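Local coordinates for protein beta-glucosidase (PDB 6JXG) that probably hydrolyses terminal, non-reducing beta-D-glucosyl residues with release of beta-D-glucose, as a secreted glycoside hydrolase family 3 enzyme of cellulose breakdown, at residues 279-282 with 283-287; 551-554 with 555-559. All coordinates share one frame; numbering follows the deposited sequence.

Contact 1 (279-282 with 283-287)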
ATOM      1  N   SER A 279      16.862  27.170 -17.380  1.00 14.59           N
ATOM      2  CA  SER A 279      15.714  26.435 -17.855  1.00 15.15           C
ATOM      3  C   SER A 279      15.312  25.259 -16.912  1.00 14.68           C
ATOM      4  O   SER A 279      14.108  24.876 -16.824  1.00 15.43           O
ATOM      5  CB  SER A 279      15.980  25.907 -19.248  1.00 15.45           C
ATOM      6  OG  SER A 279      17.030  24.952 -19.191  1.00 15.10           O
ATOM      7  N   ARG A 280      16.294  24.723 -16.214  1.00 14.53           N
ATOM      8  CA  ARG A 280      16.059  23.591 -15.311  1.00 14.03           C
ATOM      9  C   ARG A 280      15.286  24.086 -14.091  1.00 14.05           C
ATOM     10  O   ARG A 280      14.240  23.519 -13.706  1.00 13.10           O
ATOM     11  CB  ARG A 280      17.372  22.863 -14.941  1.00 12.82           C
ATOM     12  CG  ARG A 280      17.169  21.597 -14.015  1.00 12.16           C
ATOM     13  CD  ARG A 280      16.556  20.395 -14.746  1.00 11.47           C
ATOM     14  NE  ARG A 280      15.126  20.367 -14.606  1.00 11.47           N
ATOM     15  CZ  ARG A 280      14.505  20.048 -13.451  1.00 11.90           C
ATOM     16  NH1 ARG A 280      15.192  19.617 -12.414  1.00 11.61           N
ATOM     17  NH2 ARG A 280      13.194  20.105 -13.372  1.00 12.55           N
ATOM     18  N   LEU A 281      15.741  25.175 -13.506  1.00 14.63           N
ATOM     19  CA  LEU A 281      14.936  25.776 -12.379  1.00 14.81           C
ATOM     20  C   LEU A 281      13.510  26.229 -12.804  1.00 15.13           C
ATOM     21  O   LEU A 281      12.509  26.021 -12.097  1.00 12.30           O
ATOM     22  CB  LEU A 281      15.680  26.960 -11.729  1.00 15.88           C
ATOM     23  CG  LEU A 281      14.999  27.845 -10.689  1.00 15.53           C
ATOM     24  CD1 LEU A 281      14.536  27.029  -9.486  1.00 15.40           C
ATOM     25  CD2 LEU A 281      15.960  28.926 -10.246  1.00 17.20           C
ATOM     26  N   ASP A 282      13.418  26.830 -13.980  1.00 14.27           N
ATOM     27  CA  ASP A 282      12.154  27.244 -14.532  1.00 14.03           C
ATOM     28  C   ASP A 282      11.251  26.031 -14.690  1.00 13.96           C
ATOM     29  O   ASP A 282      10.053  26.119 -14.384  1.00 13.07           O
ATOM     30  CB  ASP A 282      12.332  27.929 -15.887  1.00 15.38           C
ATOM     31  CG  ASP A 282      12.974  29.332 -15.761  1.00 19.46           C
ATOM     32  OD1 ASP A 282      13.126  29.858 -14.644  1.00 18.52           O
ATOM     33  OD2 ASP A 282      13.284  29.944 -16.819  1.00 17.80           O
ATOM     34  N   ASP A 283      11.815  24.913 -15.127  1.00 12.13           N
ATOM     35  CA  ASP A 283      11.048  23.702 -15.351  1.00 13.32           C
ATOM     36  C   ASP A 283      10.543  23.171 -14.004  1.00 12.61           C
ATOM     37  O   ASP A 283       9.400  22.805 -13.878  1.00 12.94           O
ATOM     38  CB  ASP A 283      11.887  22.652 -16.054  1.00 14.35           C
ATOM     39  CG  ASP A 283      11.108  21.407 -16.345  1.00 16.86           C
ATOM     40  OD1 ASP A 283      10.270  21.446 -17.253  1.00 17.47           O
ATOM     41  OD2 ASP A 283      11.284  20.428 -15.633  1.00 13.90           O
ATOM     42  N   MET A 284      11.373  23.228 -12.983  1.00 12.76           N
ATOM     43  CA  MET A 284      11.000  22.763 -11.633  1.00 10.73           C
ATOM     44  C   MET A 284       9.795  23.514 -11.111  1.00 11.41           C
ATOM     45  O   MET A 284       8.830  22.943 -10.654  1.00 11.06           O
ATOM     46  CB  MET A 284      12.136  23.018 -10.658  1.00 11.24           C
ATOM     47  CG  MET A 284      13.377  22.204 -10.777  1.00 11.66           C
ATOM     48  SD  MET A 284      14.553  22.890  -9.537  1.00 13.22           S
ATOM     49  CE  MET A 284      16.090  22.164  -9.913  1.00 12.22           C
ATOM     50  N   VAL A 285       9.849  24.832 -11.191  1.00 11.97           N
ATOM     51  CA  VAL A 285       8.760  25.693 -10.749  1.00 12.42           C
ATOM     52  C   VAL A 285       7.513  25.553 -11.537  1.00 12.57           C
ATOM     53  O   VAL A 285       6.416  25.560 -10.964  1.00 13.73           O
ATOM     54  CB  VAL A 285       9.222  27.163 -10.712  1.00 12.98           C
ATOM     55  CG1 VAL A 285       8.076  28.041 -10.209  1.00 12.68           C
ATOM     56  CG2 VAL A 285      10.372  27.284  -9.728  1.00 13.72           C
ATOM     57  N   THR A 286       7.639  25.439 -12.871  1.00 11.98           N
ATOM     58  CA  THR A 286       6.509  25.235 -13.699  1.00 12.10           C
ATOM     59  C   THR A 286       5.743  23.969 -13.277  1.00 10.77           C
ATOM     60  O   THR A 286       4.533  23.995 -13.194  1.00 10.08           O
ATOM     61  CB  THR A 286       6.870  25.136 -15.192  1.00 13.12           C
ATOM     62  OG1 THR A 286       7.596  26.310 -15.628  1.00 12.42           O
ATOM     63  CG2 THR A 286       5.645  24.997 -16.009  1.00 14.70           C
ATOM     64  N   ARG A 287       6.489  22.922 -12.962  1.00 11.25           N
ATOM     65  CA  ARG A 287       5.900  21.647 -12.587  1.00 10.79           C
ATOM     66  C   ARG A 287       5.158  21.734 -11.223  1.00 10.55           C
ATOM     67  O   ARG A 287       4.023  21.271 -11.080  1.00 11.00           O
ATOM     68  CB  ARG A 287       6.963  20.579 -12.545  1.00 10.37           C
ATOM     69  CG  ARG A 287       7.481  20.130 -13.923  1.00 12.79           C
ATOM     70  CD  ARG A 287       8.683  19.214 -13.835  1.00 12.40           C
ATOM     71  NE  ARG A 287       9.013  18.671 -15.143  1.00 13.06           N
ATOM     72  CZ  ARG A 287       8.345  17.716 -15.801  1.00 14.41           C
ATOM     73  NH1 ARG A 287       7.340  17.080 -15.242  1.00 15.19           N
ATOM     74  NH2 ARG A 287       8.748  17.387 -17.032  1.00 15.69           N
TER
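Asp283, Met284, Val285 and Thr286 donate their amide N-H groups to the carbonyls of Ser279, Arg280, Leu281 and Asp282, the i to i+4 ladder of an alpha helix, with Val285 N to Leu281 O at 3.1 Å. On this frame Arg280, Asp283 and Arg287 build a salt-bridge network along one side of the helix. Arg280 NH2 gives Asp283 OD2 a hydrogen bond of 3.0 Å, lying close to the guanidinium plane and using the anti lone pair of the carboxylate oxygen. Asp283 OD2 also accepts Arg287 NE at 2.9 Å, on the syn side but tilted out of the carboxylate plane, so one oxygen is gripped by two arginines. The guanidinium folds over Met284 because the Arg280 chain, leaving with CG opposite the backbone N (chi1 -178°), bends at chi2 and chi3; Met284 CG lies against one of its faces, 3.3 Å from Arg280 NH2. Arg280 is also held by the carbonyls of Ala243 and Leu247 and by a salt bridge to Asp248. Replacing Arg280 by alanine would probably cost Asp283 one of its two arginines, leave Asp248 without this partner and remove the flat group that packs on Met284 CG. On another side of the helix, Thr286 OG1 donates to Asp282 O at 2.8 Å; this hydroxyl and the amide of Thr286 approach that oxygen from opposite faces of its carbonyl plane, which satisfies the hydroxyl of a buried residue within its own helix. Leu281 CD1 meets Met284 SD at 4.1 Å and also touches Val285 CG2. These side chains, with Thr286, pack helix 278-294 against its neighbours: Leu281 and Met284 against helix 265-272, Val285 against helix 22-29, and Val285 with Thr286 against helix 7-17.

Contact 2 (551-554 with 555-559); sequences FPEG and LFVDY
Glu553 and Phe556 close the second of two overlapping beta turns, a type I turn from Phe551 to Gly554 followed by a type II' turn from Glu553 to Phe556. At the start of the first, Phe551 O accepts the amide of Gly554, while its ring meets Tyr182 edge-to-face and Lys116 in a cation-pi contact. Pro552 occupies the next corner. Glu553 then works through both backbone and side chain: Glu553 O receives Phe556 N at 3.1 Å, the donor standing 38° out of the carbonyl plane. Glu553 CG, set between the backbone N and the carbonyl carbon (chi1 64°), reaches Val557 CG2 at 3.9 Å, the two side chains meeting obliquely; beyond it the carboxylate forms a salt bridge with Lys116. Gly554 has a positive phi of 60°, a conformation that favours glycine, at the first corner of the type II' turn. Leu555 packs on helix 175-182, and its CB lies over the rim of one face of the Phe556 ring. That ring turns its edge to the turn carbonyl, bringing CD2 of Phe556 within 3.6 Å of Glu553 O.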
ATOM      1  N   PHE A 551      18.797  -8.099  -7.669  1.00 12.52           N
ATOM      2  CA  PHE A 551      17.486  -8.543  -8.068  1.00 13.38           C
ATOM      3  C   PHE A 551      17.569  -9.786  -9.006  1.00 13.03           C
ATOM      4  O   PHE A 551      16.982  -9.791 -10.065  1.00 15.86           O
ATOM      5  CB  PHE A 551      16.653  -7.456  -8.687  1.00 11.90           C
ATOM      6  CG  PHE A 551      16.156  -6.397  -7.695  1.00 12.84           C
ATOM      7  CD1 PHE A 551      17.056  -5.599  -6.969  1.00 13.93           C
ATOM      8  CD2 PHE A 551      14.823  -6.170  -7.493  1.00 12.60           C
ATOM      9  CE1 PHE A 551      16.607  -4.623  -6.087  1.00 12.63           C
ATOM     10  CE2 PHE A 551      14.392  -5.186  -6.623  1.00 12.64           C
ATOM     11  CZ  PHE A 551      15.278  -4.463  -5.884  1.00 11.73           C
ATOM     12  N   PRO A 552      18.325 -10.832  -8.615  1.00 14.42           N
ATOM     13  CA  PRO A 552      18.525 -11.963  -9.558  1.00 14.88           C
ATOM     14  C   PRO A 552      17.236 -12.769  -9.810  1.00 13.85           C
ATOM     15  O   PRO A 552      17.098 -13.437 -10.796  1.00 13.16           O
ATOM     16  CB  PRO A 552      19.609 -12.808  -8.846  1.00 14.40           C
ATOM     17  CG  PRO A 552      19.340 -12.537  -7.417  1.00 16.36           C
ATOM     18  CD  PRO A 552      19.060 -11.057  -7.372  1.00 14.72           C
ATOM     19  N   GLU A 553      16.255 -12.614  -8.938  1.00 14.54           N
ATOM     20  CA  GLU A 553      14.988 -13.326  -9.060  1.00 14.24           C
ATOM     21  C   GLU A 553      14.184 -12.756 -10.185  1.00 14.31           C
ATOM     22  O   GLU A 553      13.250 -13.378 -10.648  1.00 13.64           O
ATOM     23  CB  GLU A 553      14.214 -13.243  -7.739  1.00 13.70           C
ATOM     24  CG  GLU A 553      13.748 -11.856  -7.275  1.00 13.34           C
ATOM     25  CD  GLU A 553      14.790 -11.008  -6.559  1.00 13.20           C
ATOM     26  OE1 GLU A 553      15.897 -11.495  -6.162  1.00 12.72           O
ATOM     27  OE2 GLU A 553      14.534  -9.781  -6.403  1.00 13.58           O
ATOM     28  N   GLY A 554      14.497 -11.512 -10.554  1.00 13.99           N
ATOM     29  CA  GLY A 554      13.894 -10.857 -11.684  1.00 14.38           C
ATOM     30  C   GLY A 554      12.392 -10.746 -11.499  1.00 13.61           C
ATOM     31  O   GLY A 554      11.880 -10.339 -10.455  1.00 12.91           O
ATOM     32  N   LEU A 555      11.664 -11.171 -12.514  1.00 14.47           N
ATOM     33  CA  LEU A 555      10.240 -11.073 -12.532  1.00 15.52           C
ATOM     34  C   LEU A 555       9.519 -11.931 -11.503  1.00 15.91           C
ATOM     35  O   LEU A 555       8.297 -11.779 -11.340  1.00 15.48           O
ATOM     36  CB  LEU A 555       9.748 -11.508 -13.940  1.00 17.28           C
ATOM     37  CG  LEU A 555      10.189 -10.619 -15.106  1.00 16.88           C
ATOM     38  CD1 LEU A 555      10.030 -11.301 -16.432  1.00 18.77           C
ATOM     39  CD2 LEU A 555       9.422  -9.324 -15.083  1.00 15.95           C
ATOM     40  N   PHE A 556      10.231 -12.884 -10.899  1.00 16.20           N
ATOM     41  CA  PHE A 556       9.628 -13.986 -10.188  1.00 16.40           C
ATOM     42  C   PHE A 556       9.647 -13.694  -8.674  1.00 15.57           C
ATOM     43  O   PHE A 556      10.525 -14.106  -7.963  1.00 14.45           O
ATOM     44  CB  PHE A 556      10.363 -15.307 -10.558  1.00 17.96           C
ATOM     45  CG  PHE A 556      10.269 -15.647 -12.040  1.00 18.32           C
ATOM     46  CD1 PHE A 556       9.175 -16.275 -12.535  1.00 16.97           C
ATOM     47  CD2 PHE A 556      11.293 -15.294 -12.921  1.00 19.36           C
ATOM     48  CE1 PHE A 556       9.096 -16.573 -13.879  1.00 18.68           C
ATOM     49  CE2 PHE A 556      11.206 -15.549 -14.277  1.00 20.41           C
ATOM     50  CZ  PHE A 556      10.098 -16.189 -14.766  1.00 19.83           C
ATOM     51  N   VAL A 557       8.636 -12.956  -8.244  1.00 13.91           N
ATOM     52  CA  VAL A 557       8.501 -12.460  -6.903  1.00 13.92           C
ATOM     53  C   VAL A 557       7.127 -12.907  -6.389  1.00 13.69           C
ATOM     54  O   VAL A 557       6.171 -13.001  -7.156  1.00 13.35           O
ATOM     55  CB  VAL A 557       8.637 -10.956  -6.984  1.00 15.97           C
ATOM     56  CG1 VAL A 557       7.943 -10.256  -5.900  1.00 17.73           C
ATOM     57  CG2 VAL A 557      10.110 -10.572  -7.036  1.00 15.35           C
ATOM     58  N   ASP A 558       7.060 -13.242  -5.114  1.00 12.98           N
ATOM     59  CA  ASP A 558       5.887 -13.790  -4.511  1.00 12.72           C
ATOM     60  C   ASP A 558       5.351 -14.994  -5.341  1.00 12.51           C
ATOM     61  O   ASP A 558       6.131 -15.866  -5.742  1.00 12.60           O
ATOM     62  CB  ASP A 558       4.825 -12.687  -4.205  1.00 12.01           C
ATOM     63  CG  ASP A 558       3.793 -13.128  -3.169  1.00 11.62           C
ATOM     64  OD1 ASP A 558       3.979 -13.031  -1.902  1.00 12.91           O
ATOM     65  OD2 ASP A 558       2.756 -13.587  -3.663  1.00 11.50           O
ATOM     66  N   TYR A 559       4.054 -15.040  -5.613  1.00 12.33           N
ATOM     67  CA  TYR A 559       3.437 -16.230  -6.241  1.00 12.85           C
ATOM     68  C   TYR A 559       4.001 -16.591  -7.605  1.00 14.91           C
ATOM     69  O   TYR A 559       3.941 -17.748  -8.008  1.00 12.88           O
ATOM     70  CB  TYR A 559       1.898 -16.124  -6.324  1.00 12.57           C
ATOM     71  CG  TYR A 559       1.361 -15.082  -7.307  1.00 12.51           C
ATOM     72  CD1 TYR A 559       0.896 -15.453  -8.537  1.00 12.46           C
ATOM     73  CD2 TYR A 559       1.327 -13.719  -6.968  1.00 12.20           C
ATOM     74  CE1 TYR A 559       0.428 -14.540  -9.459  1.00 12.31           C
ATOM     75  CE2 TYR A 559       0.783 -12.823  -7.843  1.00 11.23           C
ATOM     76  CZ  TYR A 559       0.383 -13.217  -9.113  1.00 12.08           C
ATOM     77  OH  TYR A 559      -0.097 -12.282 -10.014  1.00 10.76           O
TER

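In the fold
Two local arrangements, one on a helix and one on turns, link residues close in sequence in separate parts of a family 3 glycosidase. Contact 1 belongs to the N-terminal, TIM-barrel part of the enzyme and works through a regular helix; contact 2 belongs to the C-terminal part and works through overlapping turns in a loop leading to helix 559-564. Their centres are 37 Å apart and their nearest atoms about 25 Å, so they do not touch. Contact 2 nevertheless bears on residues of the N-terminal part. The Met284 side chain of contact 1 and Gly554 of contact 2 are each about 12 Å from an N-acetylglucosamine, sugars that are attached glycans and mark no substrate pocket.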